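PDB 5KCI: uncharacterized protein YPL067C from Saccharomyces cerevisiae, which is of unknown function but may be a histidine-triad-type protein, possibly connected with amyloid toxicity. Local coordinates for residues K79-A91 with V187-A199. Sequence-based numbering, arbitrary orientation.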
loop_
_atom_site.group_PDB
_atom_site.type_symbol
_atom_site.label_atom_id
_atom_site.label_comp_id
_atom_site.label_asym_id
_atom_site.label_seq_id
_atom_site.Cartn_x
_atom_site.Cartn_y
_atom_site.Cartn_z
ATOM N N LYS A 79 9.981 6.634 14.773
ATOM C CA LYS A 79 9.404 7.222 13.567
ATOM C C LYS A 79 8.911 6.133 12.621
ATOM O O LYS A 79 9.508 5.063 12.529
ATOM C CB LYS A 79 10.444 8.090 12.839
ATOM C CG LYS A 79 10.595 9.531 13.347
ATOM C CD LYS A 79 11.832 10.230 12.735
ATOM C CE LYS A 79 11.627 10.647 11.284
ATOM N NZ LYS A 79 12.910 11.131 10.629
ATOM N N ALA A 80 7.812 6.416 11.919
ATOM C CA ALA A 80 7.291 5.512 10.910
ATOM C C ALA A 80 8.414 5.162 9.949
ATOM O O ALA A 80 9.234 6.018 9.622
ATOM C CB ALA A 80 6.141 6.172 10.159
ATOM N N PHE A 81 8.509 3.885 9.588
ATOM C CA PHE A 81 9.467 3.367 8.609
ATOM C C PHE A 81 10.920 3.404 9.095
ATOM O O PHE A 81 11.828 3.042 8.317
ATOM C CB PHE A 81 9.362 4.119 7.271
ATOM C CG PHE A 81 7.969 4.164 6.727
ATOM C CD1 PHE A 81 7.222 2.995 6.596
ATOM C CD2 PHE A 81 7.391 5.374 6.374
ATOM C CE1 PHE A 81 5.925 3.030 6.117
ATOM C CE2 PHE A 81 6.102 5.419 5.898
ATOM C CZ PHE A 81 5.361 4.250 5.773
ATOM N N SER A 82 11.175 3.794 10.353
ATOM C CA SER A 82 12.531 3.880 10.881
ATOM C C SER A 82 13.152 2.520 11.118
ATOM O O SER A 82 14.365 2.442 11.311
ATOM C CB SER A 82 12.549 4.628 12.213
ATOM O OG SER A 82 11.853 3.854 13.163
ATOM N N SER A 83 12.352 1.462 11.149
ATOM C CA SER A 83 12.840 0.113 11.377
ATOM C C SER A 83 11.942 -0.858 10.626
ATOM O O SER A 83 10.733 -0.644 10.550
ATOM C CB SER A 83 12.837 -0.225 12.871
ATOM O OG SER A 83 13.087 -1.599 13.063
ATOM N N SER A 84 12.533 -1.920 10.067
ATOM C CA SER A 84 11.755 -2.858 9.263
ATOM C C SER A 84 10.687 -3.579 10.079
ATOM O O SER A 84 9.742 -4.135 9.501
ATOM C CB SER A 84 12.685 -3.869 8.587
ATOM O OG SER A 84 13.362 -4.693 9.518
ATOM N N THR A 85 10.803 -3.582 11.407
ATOM C CA THR A 85 9.780 -4.202 12.227
ATOM C C THR A 85 8.500 -3.390 12.299
ATOM O O THR A 85 7.513 -3.874 12.865
ATOM C CB THR A 85 10.284 -4.397 13.670
ATOM O OG1 THR A 85 10.395 -3.117 14.300
ATOM C CG2 THR A 85 11.638 -5.077 13.692
ATOM N N LEU A 86 8.509 -2.155 11.806
ATOM C CA LEU A 86 7.392 -1.239 11.950
ATOM C C LEU A 86 6.498 -1.198 10.718
ATOM O O LEU A 86 5.530 -0.427 10.702
ATOM C CB LEU A 86 7.912 0.173 12.246
ATOM C CG LEU A 86 8.652 0.353 13.585
ATOM C CD1 LEU A 86 9.122 1.787 13.763
ATOM C CD2 LEU A 86 7.767 -0.043 14.753
ATOM N N TYR A 87 6.806 -1.976 9.678
ATOM C CA TYR A 87 5.986 -1.961 8.481
ATOM C C TYR A 87 6.059 -3.311 7.783
ATOM O O TYR A 87 6.904 -4.154 8.086
ATOM C CB TYR A 87 6.421 -0.820 7.535
ATOM C CG TYR A 87 7.870 -0.868 7.140
ATOM C CD1 TYR A 87 8.316 -1.643 6.067
ATOM C CD2 TYR A 87 8.806 -0.136 7.844
ATOM C CE1 TYR A 87 9.670 -1.667 5.717
ATOM C CE2 TYR A 87 10.157 -0.166 7.507
ATOM C CZ TYR A 87 10.585 -0.933 6.458
ATOM O OH TYR A 87 11.936 -0.950 6.133
ATOM N N ALA A 88 5.163 -3.500 6.821
ATOM C CA ALA A 88 5.142 -4.726 6.038
ATOM C C ALA A 88 4.478 -4.437 4.700
ATOM O O ALA A 88 3.490 -3.705 4.638
ATOM C CB ALA A 88 4.399 -5.839 6.778
ATOM N N VAL A 89 5.019 -5.014 3.637
ATOM C CA VAL A 89 4.461 -4.866 2.296
ATOM C C VAL A 89 3.921 -6.222 1.854
ATOM O O VAL A 89 4.584 -7.255 2.017
ATOM C CB VAL A 89 5.495 -4.286 1.310
ATOM C CG1 VAL A 89 6.696 -5.162 1.207
ATOM C CG2 VAL A 89 4.866 -4.092 -0.058
ATOM N N ARG A 90 2.692 -6.221 1.331
ATOM C CA ARG A 90 2.021 -7.418 0.852
ATOM C C ARG A 90 1.421 -7.149 -0.515
ATOM O O ARG A 90 1.136 -6.005 -0.860
ATOM C CB ARG A 90 0.895 -7.853 1.805
ATOM C CG ARG A 90 1.352 -8.228 3.197
ATOM C CD ARG A 90 1.957 -9.608 3.221
ATOM N NE ARG A 90 2.335 -10.055 4.562
ATOM C CZ ARG A 90 3.468 -9.733 5.177
ATOM N NH1 ARG A 90 4.348 -8.942 4.592
ATOM N NH2 ARG A 90 3.715 -10.197 6.395
ATOM N N ALA A 91 1.283 -8.200 -1.321
ATOM C CA ALA A 91 0.470 -8.087 -2.523
ATOM C C ALA A 91 -1.000 -7.997 -2.130
ATOM O O ALA A 91 -1.446 -8.687 -1.213
ATOM C CB ALA A 91 0.712 -9.290 -3.447
ATOM N N VAL A 187 8.458 -8.497 -8.443
ATOM C CA VAL A 187 7.561 -8.296 -7.311
ATOM C C VAL A 187 7.830 -9.335 -6.232
ATOM O O VAL A 187 7.830 -9.023 -5.033
ATOM C CB VAL A 187 6.104 -8.315 -7.803
ATOM C CG1 VAL A 187 5.122 -8.328 -6.627
ATOM C CG2 VAL A 187 5.877 -7.121 -8.733
ATOM N N ASP A 188 8.077 -10.586 -6.632
ATOM C CA ASP A 188 8.463 -11.603 -5.655
ATOM C C ASP A 188 9.724 -11.168 -4.920
ATOM O O ASP A 188 9.834 -11.326 -3.698
ATOM C CB ASP A 188 8.674 -12.962 -6.352
ATOM C CG ASP A 188 7.355 -13.653 -6.745
ATOM O OD1 ASP A 188 6.270 -13.178 -6.361
ATOM O OD2 ASP A 188 7.389 -14.692 -7.428
ATOM N N ASP A 189 10.670 -10.578 -5.651
ATOM C CA ASP A 189 11.889 -10.052 -5.042
ATOM C C ASP A 189 11.569 -9.000 -3.982
ATOM O O ASP A 189 12.033 -9.077 -2.834
ATOM C CB ASP A 189 12.772 -9.464 -6.154
ATOM C CG ASP A 189 14.239 -9.550 -5.836
ATOM O OD1 ASP A 189 14.679 -10.623 -5.384
ATOM O OD2 ASP A 189 14.953 -8.545 -6.031
ATOM N N ILE A 190 10.749 -8.016 -4.349
ATOM C CA ILE A 190 10.381 -6.946 -3.423
ATOM C C ILE A 190 9.731 -7.514 -2.176
ATOM O O ILE A 190 10.060 -7.129 -1.048
ATOM C CB ILE A 190 9.451 -5.943 -4.123
ATOM C CG1 ILE A 190 10.234 -5.152 -5.147
ATOM C CG2 ILE A 190 8.788 -5.019 -3.111
ATOM C CD1 ILE A 190 9.386 -4.530 -6.211
ATOM N N LEU A 191 8.746 -8.391 -2.358
ATOM C CA LEU A 191 8.007 -8.923 -1.223
ATOM C C LEU A 191 8.880 -9.807 -0.339
ATOM O O LEU A 191 8.669 -9.866 0.879
ATOM C CB LEU A 191 6.799 -9.710 -1.722
ATOM C CG LEU A 191 5.773 -8.914 -2.532
ATOM C CD1 LEU A 191 4.728 -9.851 -3.112
ATOM C CD2 LEU A 191 5.123 -7.850 -1.660
ATOM N N SER A 192 9.843 -10.513 -0.936
ATOM C CA SER A 192 10.730 -11.375 -0.166
ATOM C C SER A 192 11.707 -10.550 0.654
ATOM O O SER A 192 11.883 -10.797 1.847
ATOM C CB SER A 192 11.484 -12.321 -1.107
ATOM O OG SER A 192 12.525 -12.977 -0.416
ATOM N N HIS A 193 12.348 -9.561 0.026
ATOM C CA HIS A 193 13.294 -8.697 0.726
ATOM C C HIS A 193 12.601 -7.676 1.626
ATOM O O HIS A 193 13.139 -7.326 2.679
ATOM C CB HIS A 193 14.173 -7.957 -0.282
ATOM C CG HIS A 193 15.079 -8.849 -1.065
ATOM N ND1 HIS A 193 15.962 -9.722 -0.466
ATOM C CD2 HIS A 193 15.249 -8.997 -2.399
ATOM C CE1 HIS A 193 16.633 -10.373 -1.399
ATOM N NE2 HIS A 193 16.219 -9.951 -2.580
ATOM N N GLY A 194 11.434 -7.183 1.223
ATOM C CA GLY A 194 10.797 -6.070 1.893
ATOM C C GLY A 194 11.423 -4.740 1.511
ATOM O O GLY A 194 12.439 -4.658 0.824
ATOM N N PHE A 195 10.808 -3.672 1.994
ATOM C CA PHE A 195 11.406 -2.365 1.824
ATOM C C PHE A 195 12.445 -2.106 2.915
ATOM O O PHE A 195 12.382 -2.660 4.009
ATOM C CB PHE A 195 10.335 -1.290 1.861
ATOM C CG PHE A 195 9.443 -1.267 0.646
ATOM C CD1 PHE A 195 9.937 -1.590 -0.620
ATOM C CD2 PHE A 195 8.117 -0.903 0.759
ATOM C CE1 PHE A 195 9.107 -1.536 -1.736
ATOM C CE2 PHE A 195 7.291 -0.860 -0.344
ATOM C CZ PHE A 195 7.780 -1.175 -1.591
ATOM N N GLU A 196 13.405 -1.224 2.600
ATOM C CA GLU A 196 14.460 -0.840 3.525
ATOM C C GLU A 196 14.022 0.346 4.385
ATOM O O GLU A 196 13.322 1.242 3.898
ATOM C CB GLU A 196 15.723 -0.458 2.766
ATOM C CG GLU A 196 16.311 -1.577 1.931
ATOM C CD GLU A 196 17.634 -1.188 1.297
ATOM O OE1 GLU A 196 17.983 0.011 1.329
ATOM O OE2 GLU A 196 18.326 -2.082 0.772
ATOM N N PRO A 197 14.436 0.376 5.646
ATOM C CA PRO A 197 13.967 1.435 6.550
ATOM C C PRO A 197 14.623 2.766 6.235
ATOM O O PRO A 197 15.639 2.851 5.542
ATOM C CB PRO A 197 14.380 0.933 7.942
ATOM C CG PRO A 197 15.532 0.036 7.689
ATOM C CD PRO A 197 15.234 -0.635 6.355
ATOM N N LEU A 198 14.013 3.824 6.761
ATOM C CA LEU A 198 14.460 5.193 6.539
ATOM C C LEU A 198 14.554 5.897 7.887
ATOM O O LEU A 198 13.577 5.932 8.646
ATOM C CB LEU A 198 13.499 5.936 5.609
ATOM C CG LEU A 198 13.879 7.387 5.293
ATOM C CD1 LEU A 198 15.151 7.504 4.514
ATOM C CD2 LEU A 198 12.745 8.031 4.537
ATOM N N ALA A 199 15.722 6.435 8.204
ATOM C CA ALA A 199 15.885 7.114 9.498
ATOM C C ALA A 199 14.938 8.309 9.587
ATOM O O ALA A 199 14.616 8.917 8.561
ATOM C CB ALA A 199 17.321 7.561 9.701
#
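Val89 and Tyr87, on the outermost strand 87-91 of the antiparallel sheet, pack against the end of helix 180-193 and the C-terminal tail that follows it, a contact apolar beside the helix and mixed with hydrogen bonds along the tail. Strand and helix segments run roughly antiparallel (152°) with axes 8.2 Å apart. Val89 is central: its CG2, anti to the backbone N, meets both Leu191 CD2 and Phe195 CE2, while Leu191 CD1 reaches Ala91 CB at 4.1 Å. Gly194, the first residue past the helix and with positive phi, leads into the tail, which continues past Tyr87 toward the 79-82 turn.

There Tyr87 takes over. Its chi1 of 56° sets the ring between its own backbone N and carbonyl carbon, and Phe195 O lies at the ring edge, in its plane. Tyr87 OH donates to that oxygen at 2.8 Å, arriving well above the carbonyl plane instead of on a lone pair. Pro197 CD packs 3.3 Å from the same hydroxyl, while Ser84 O sits over the centre of one ring face.

Further on, the type II turn from Lys79 to Ser82 receives the tail. Leu198 N donates to Phe81 O at 2.8 Å, nearly straight at 168°, and Ser82 CA makes a CA-H...O contact with Leu198 O at 3.2 Å. Ser82 OG and N both bond to Lys79 O, bracing the turn. Lys79 NZ adds a weak bond to Ala199 O. Arg129 of helix 120-135 bonds to Ala80 O and Ala199 O, joining turn and terminus from outside.

Although the tail has no regular secondary structure, apolar packing at Val89 and two short hydrogen bonds, one straight and one off-plane, hold it to the 79-91 segment: the buried tyrosine's hydroxyl anchors one carbonyl, and a backbone amide grips the turn.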